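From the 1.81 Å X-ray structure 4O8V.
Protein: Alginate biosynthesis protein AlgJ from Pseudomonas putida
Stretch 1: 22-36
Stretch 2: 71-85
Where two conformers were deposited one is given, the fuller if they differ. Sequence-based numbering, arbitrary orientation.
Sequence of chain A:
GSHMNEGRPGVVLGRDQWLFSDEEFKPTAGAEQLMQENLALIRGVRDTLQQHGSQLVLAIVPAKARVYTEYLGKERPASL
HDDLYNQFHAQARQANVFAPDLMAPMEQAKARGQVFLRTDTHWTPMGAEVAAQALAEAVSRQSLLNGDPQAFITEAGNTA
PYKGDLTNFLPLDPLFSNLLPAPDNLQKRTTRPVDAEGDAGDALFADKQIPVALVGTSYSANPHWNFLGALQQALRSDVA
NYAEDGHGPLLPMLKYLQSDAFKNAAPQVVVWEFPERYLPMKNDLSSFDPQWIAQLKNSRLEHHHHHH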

# COMPACT_ATOMS: atom_id res chain seq x y z
N ASP A 22 -7.01 8.30 12.06
CA ASP A 22 -8.45 8.15 12.29
C ASP A 22 -9.16 7.68 11.01
O ASP A 22 -10.33 7.33 11.05
CB ASP A 22 -9.08 9.45 12.85
CG ASP A 22 -9.26 10.53 11.81
OD1 ASP A 22 -8.50 10.57 10.82
OD2 ASP A 22 -10.18 11.35 12.01
N GLU A 23 -8.43 7.63 9.90
CA GLU A 23 -8.98 7.07 8.66
C GLU A 23 -9.19 5.56 8.80
O GLU A 23 -9.93 4.95 8.03
CB GLU A 23 -8.08 7.40 7.46
CG GLU A 23 -7.97 8.88 7.16
CD GLU A 23 -7.07 9.19 5.96
OE1 GLU A 23 -6.31 8.31 5.50
OE2 GLU A 23 -7.12 10.33 5.46
N GLU A 24 -8.54 4.96 9.79
CA GLU A 24 -8.73 3.55 10.09
C GLU A 24 -9.84 3.36 11.12
O GLU A 24 -10.15 2.23 11.51
CB GLU A 24 -7.41 2.92 10.59
CG GLU A 24 -6.42 2.66 9.43
CD GLU A 24 -5.05 2.18 9.88
OE1 GLU A 24 -4.83 1.96 11.10
OE2 GLU A 24 -4.16 2.02 9.01
N PHE A 25 -10.43 4.47 11.56
CA PHE A 25 -11.47 4.45 12.59
C PHE A 25 -12.82 5.01 12.12
O PHE A 25 -13.88 4.48 12.46
CB PHE A 25 -11.04 5.26 13.82
CG PHE A 25 -9.97 4.61 14.64
CD1 PHE A 25 -8.69 4.48 14.14
CD2 PHE A 25 -10.24 4.17 15.93
CE1 PHE A 25 -7.69 3.87 14.91
CE2 PHE A 25 -9.25 3.58 16.71
CZ PHE A 25 -7.97 3.42 16.19
N LYS A 26 -12.77 6.13 11.40
CA LYS A 26 -13.96 6.96 11.18
C LYS A 26 -14.98 6.29 10.26
O LYS A 26 -14.60 5.60 9.32
CB LYS A 26 -13.56 8.32 10.57
CG LYS A 26 -13.01 8.22 9.14
CD LYS A 26 -12.61 9.58 8.56
CE LYS A 26 -11.58 10.27 9.44
NZ LYS A 26 -10.98 11.51 8.85
N PRO A 27 -16.27 6.47 10.55
CA PRO A 27 -17.28 6.07 9.57
C PRO A 27 -17.20 6.99 8.36
O PRO A 27 -16.67 8.10 8.48
CB PRO A 27 -18.60 6.25 10.32
CG PRO A 27 -18.31 7.30 11.34
CD PRO A 27 -16.88 7.07 11.76
N THR A 28 -17.69 6.55 7.21
CA THR A 28 -17.79 7.42 6.06
C THR A 28 -19.24 7.39 5.59
O THR A 28 -19.80 6.31 5.44
CB THR A 28 -16.82 7.00 4.93
OG1 THR A 28 -15.47 7.23 5.35
CG2 THR A 28 -17.07 7.79 3.66
N ALA A 29 -19.84 8.56 5.43
CA ALA A 29 -21.19 8.65 4.86
C ALA A 29 -21.21 8.11 3.44
O ALA A 29 -20.42 8.53 2.59
CB ALA A 29 -21.70 10.08 4.89
N GLY A 30 -22.14 7.19 3.17
CA GLY A 30 -22.26 6.60 1.85
C GLY A 30 -21.11 5.65 1.54
O GLY A 30 -20.78 5.43 0.37
N ALA A 31 -20.51 5.10 2.59
CA ALA A 31 -19.35 4.21 2.45
C ALA A 31 -19.62 3.00 1.55
O ALA A 31 -18.73 2.57 0.81
CB ALA A 31 -18.88 3.76 3.82
N GLU A 32 -20.82 2.44 1.61
CA GLU A 32 -21.18 1.28 0.80
C GLU A 32 -21.08 1.58 -0.69
O GLU A 32 -20.50 0.80 -1.44
CB GLU A 32 -22.59 0.80 1.13
N GLN A 33 -21.66 2.71 -1.11
CA GLN A 33 -21.65 3.09 -2.52
C GLN A 33 -20.25 3.51 -2.97
O GLN A 33 -19.85 3.26 -4.11
CB GLN A 33 -22.65 4.22 -2.78
CG GLN A 33 -24.05 3.98 -2.20
CD GLN A 33 -24.24 4.59 -0.81
OE1 GLN A 33 -23.91 3.97 0.21
NE2 GLN A 33 -24.78 5.81 -0.76
N LEU A 34 -19.50 4.15 -2.06
CA LEU A 34 -18.12 4.53 -2.36
C LEU A 34 -17.25 3.29 -2.59
O LEU A 34 -16.45 3.25 -3.53
CB LEU A 34 -17.53 5.40 -1.25
CG LEU A 34 -17.95 6.87 -1.19
CD1 LEU A 34 -17.28 7.58 -0.03
CD2 LEU A 34 -17.64 7.58 -2.50
N MSE A 35 -17.41 2.27 -1.75
CA MSE A 35 -16.70 1.00 -1.96
C MSE A 35 -17.05 0.34 -3.30
O MSE A 35 -16.15 -0.14 -4.02
CB MSE A 35 -16.99 0.04 -0.82
CG MSE A 35 -16.23 0.40 0.45
SE MSE A 35 -16.81 -0.76 1.92
CE MSE A 35 -16.80 -2.47 0.94
N GLN A 36 -18.34 0.30 -3.62
CA GLN A 36 -18.82 -0.22 -4.90
C GLN A 36 -18.11 0.50 -6.04
O GLN A 36 -17.60 -0.11 -6.98
CB GLN A 36 -20.34 -0.06 -5.02
CG GLN A 36 -20.92 -0.34 -6.41
CD GLN A 36 -22.44 -0.16 -6.47
OE1 GLN A 36 -23.02 0.61 -5.72
NE2 GLN A 36 -23.07 -0.89 -7.38
N TYR A 71 -2.63 -2.41 20.84
CA TYR A 71 -2.26 -1.06 21.27
C TYR A 71 -3.39 -0.06 21.07
O TYR A 71 -3.20 1.14 21.21
CB TYR A 71 -0.99 -0.59 20.53
CG TYR A 71 0.22 -1.41 20.93
CD1 TYR A 71 0.62 -1.50 22.25
CD2 TYR A 71 0.96 -2.10 19.97
CE1 TYR A 71 1.72 -2.25 22.62
CE2 TYR A 71 2.06 -2.86 20.32
CZ TYR A 71 2.43 -2.94 21.65
OH TYR A 71 3.53 -3.68 22.02
N LEU A 72 -4.58 -0.57 20.75
CA LEU A 72 -5.77 0.28 20.77
C LEU A 72 -6.01 0.86 22.15
O LEU A 72 -5.83 0.19 23.19
CB LEU A 72 -7.00 -0.50 20.31
CG LEU A 72 -6.91 -0.86 18.82
CD1 LEU A 72 -8.13 -1.64 18.41
CD2 LEU A 72 -6.76 0.40 17.96
N GLY A 73 -6.40 2.12 22.17
CA GLY A 73 -6.72 2.78 23.43
C GLY A 73 -8.20 2.72 23.72
O GLY A 73 -8.84 1.70 23.47
N LYS A 74 -8.74 3.81 24.25
CA LYS A 74 -10.16 3.92 24.53
C LYS A 74 -11.01 3.82 23.26
O LYS A 74 -11.93 3.00 23.18
CB LYS A 74 -10.46 5.23 25.27
N GLU A 75 -10.67 4.62 22.25
CA GLU A 75 -11.42 4.62 21.00
C GLU A 75 -11.17 3.36 20.18
O GLU A 75 -10.02 2.96 19.99
CB GLU A 75 -11.06 5.83 20.13
CG GLU A 75 -11.50 7.18 20.67
CD GLU A 75 -11.19 8.30 19.69
OE1 GLU A 75 -11.86 8.37 18.63
OE2 GLU A 75 -10.27 9.10 19.97
N ARG A 76 -12.25 2.76 19.68
CA ARG A 76 -12.16 1.63 18.74
C ARG A 76 -12.70 2.04 17.37
O ARG A 76 -13.56 2.92 17.30
CB ARG A 76 -12.95 0.43 19.28
CG ARG A 76 -12.44 -0.07 20.62
CD ARG A 76 -10.98 -0.43 20.46
NE ARG A 76 -10.26 -0.45 21.73
CZ ARG A 76 -9.84 -1.56 22.33
NH1 ARG A 76 -10.08 -2.73 21.78
NH2 ARG A 76 -9.18 -1.48 23.49
N PRO A 77 -12.21 1.40 16.29
CA PRO A 77 -12.74 1.74 14.95
C PRO A 77 -14.25 1.47 14.85
O PRO A 77 -14.77 0.61 15.57
CB PRO A 77 -11.94 0.82 14.02
CG PRO A 77 -10.66 0.53 14.76
CD PRO A 77 -11.09 0.45 16.22
N ALA A 78 -14.94 2.24 14.01
CA ALA A 78 -16.36 1.99 13.75
C ALA A 78 -16.56 0.67 13.01
O ALA A 78 -15.62 0.10 12.46
CB ALA A 78 -16.99 3.14 12.94
N SER A 79 -17.81 0.21 12.99
CA SER A 79 -18.13 -1.12 12.50
C SER A 79 -17.73 -1.33 11.03
O SER A 79 -17.41 -2.45 10.63
CB SER A 79 -19.63 -1.38 12.68
OG SER A 79 -20.39 -0.45 11.93
N LEU A 80 -17.74 -0.25 10.25
CA LEU A 80 -17.30 -0.30 8.85
C LEU A 80 -15.93 -0.98 8.71
O LEU A 80 -15.68 -1.71 7.76
CB LEU A 80 -17.24 1.13 8.27
CG LEU A 80 -16.45 1.41 6.98
CD1 LEU A 80 -17.17 0.79 5.79
CD2 LEU A 80 -16.23 2.92 6.78
N HIS A 81 -15.06 -0.74 9.69
CA HIS A 81 -13.70 -1.24 9.65
C HIS A 81 -13.54 -2.65 10.21
O HIS A 81 -12.46 -3.23 10.08
CB HIS A 81 -12.78 -0.27 10.41
CG HIS A 81 -12.77 1.12 9.85
ND1 HIS A 81 -12.04 1.46 8.73
CD2 HIS A 81 -13.43 2.24 10.23
CE1 HIS A 81 -12.23 2.74 8.47
NE2 HIS A 81 -13.07 3.24 9.36
N ASP A 82 -14.58 -3.20 10.84
CA ASP A 82 -14.48 -4.53 11.45
C ASP A 82 -13.96 -5.60 10.48
O ASP A 82 -13.05 -6.35 10.79
CB ASP A 82 -15.83 -4.97 12.00
CG ASP A 82 -16.19 -4.27 13.30
OD1 ASP A 82 -15.31 -3.64 13.92
OD2 ASP A 82 -17.37 -4.38 13.70
N ASP A 83 -14.56 -5.67 9.30
CA ASP A 83 -14.20 -6.74 8.37
C ASP A 83 -13.86 -6.22 6.98
O ASP A 83 -14.04 -6.93 5.98
CB ASP A 83 -15.33 -7.77 8.29
CG ASP A 83 -14.83 -9.15 7.89
OD1 ASP A 83 -13.74 -9.55 8.37
OD2 ASP A 83 -15.54 -9.83 7.09
N LEU A 84 -13.34 -5.00 6.93
CA LEU A 84 -13.06 -4.31 5.67
C LEU A 84 -11.97 -5.02 4.85
O LEU A 84 -12.11 -5.17 3.63
CB LEU A 84 -12.63 -2.86 5.95
CG LEU A 84 -12.37 -1.94 4.75
CD1 LEU A 84 -13.54 -1.94 3.79
CD2 LEU A 84 -12.11 -0.51 5.26
N TYR A 85 -10.91 -5.47 5.52
CA TYR A 85 -9.84 -6.18 4.85
C TYR A 85 -10.37 -7.43 4.15
O TYR A 85 -10.14 -7.62 2.96
CB TYR A 85 -8.74 -6.54 5.86
CG TYR A 85 -7.60 -7.37 5.29
CD1 TYR A 85 -6.54 -6.76 4.63
CD2 TYR A 85 -7.61 -8.76 5.41
CE1 TYR A 85 -5.50 -7.52 4.10
CE2 TYR A 85 -6.57 -9.53 4.90
CZ TYR A 85 -5.52 -8.90 4.23
OH TYR A 85 -4.51 -9.68 3.73

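How does the 3-10 segment at the start of stretch 1 meet its neighbour? It does so through its backbone: the CA-to-CB bonds of Glu23 and Glu24 point away from stretch 2, and their carbonyl oxygens make the contacts. Glu23 O lies 3.2 Å from His81 CE1, while Glu24 O sits over one face of the imidazole, 3.3 Å from His81 CG, and also touches Pro77 CB at 3.4 Å. None of these is a hydrogen bond; the two to His81 pack against its buried ring.

What makes Phe25 the centre of the contact? It loses 121 Å² to stretch 2, more than any other residue here. Although its CA-to-CB bond points away overall, the ring comes nearer at its end. Pro77 CG lies over one face, 3.9 Å from the ring centroid of Phe25, a CH-pi contact for which flat aromatic and compact proline are well matched. Phe25 CZ packs against Leu72 CD2 at 3.7 Å. At the ring edge, Glu75 O approaches Phe25 CE2 to 3.4 Å and is left buried without a polar partner.

Which hydrogen bonds tie the stretches together? Ala78 N donates to Phe25 O at 2.9 Å, backbone to backbone and nearly straight at 170°. One residue on, the His81 side chain donates through NE2 to the backbone Lys26 O at 2.8 Å, the carbonyl lying near the ring plane, where an imidazole N-H can reach it. The CA-to-CB bond of Lys26 points away from stretch 2, and its NZ forms a salt bridge within its own stretch, 3.3 Å from Asp22 OD2.

What continues the contact beyond Lys26? Apolar packing does. Pro27 CD meets Ala78 CB at 4.1 Å. After the turn from Thr28 to Ala31, Leu80, pointing toward stretch 1, offers CD1 to Ala31 CB at 4.0 Å, a close approach that suits alanine's small methyl. The long, apolar selenomethionine Met35 reaches both leucines, its SE 4.2 Å from Leu80 CD1 and 3.9 Å from Leu84 CD1.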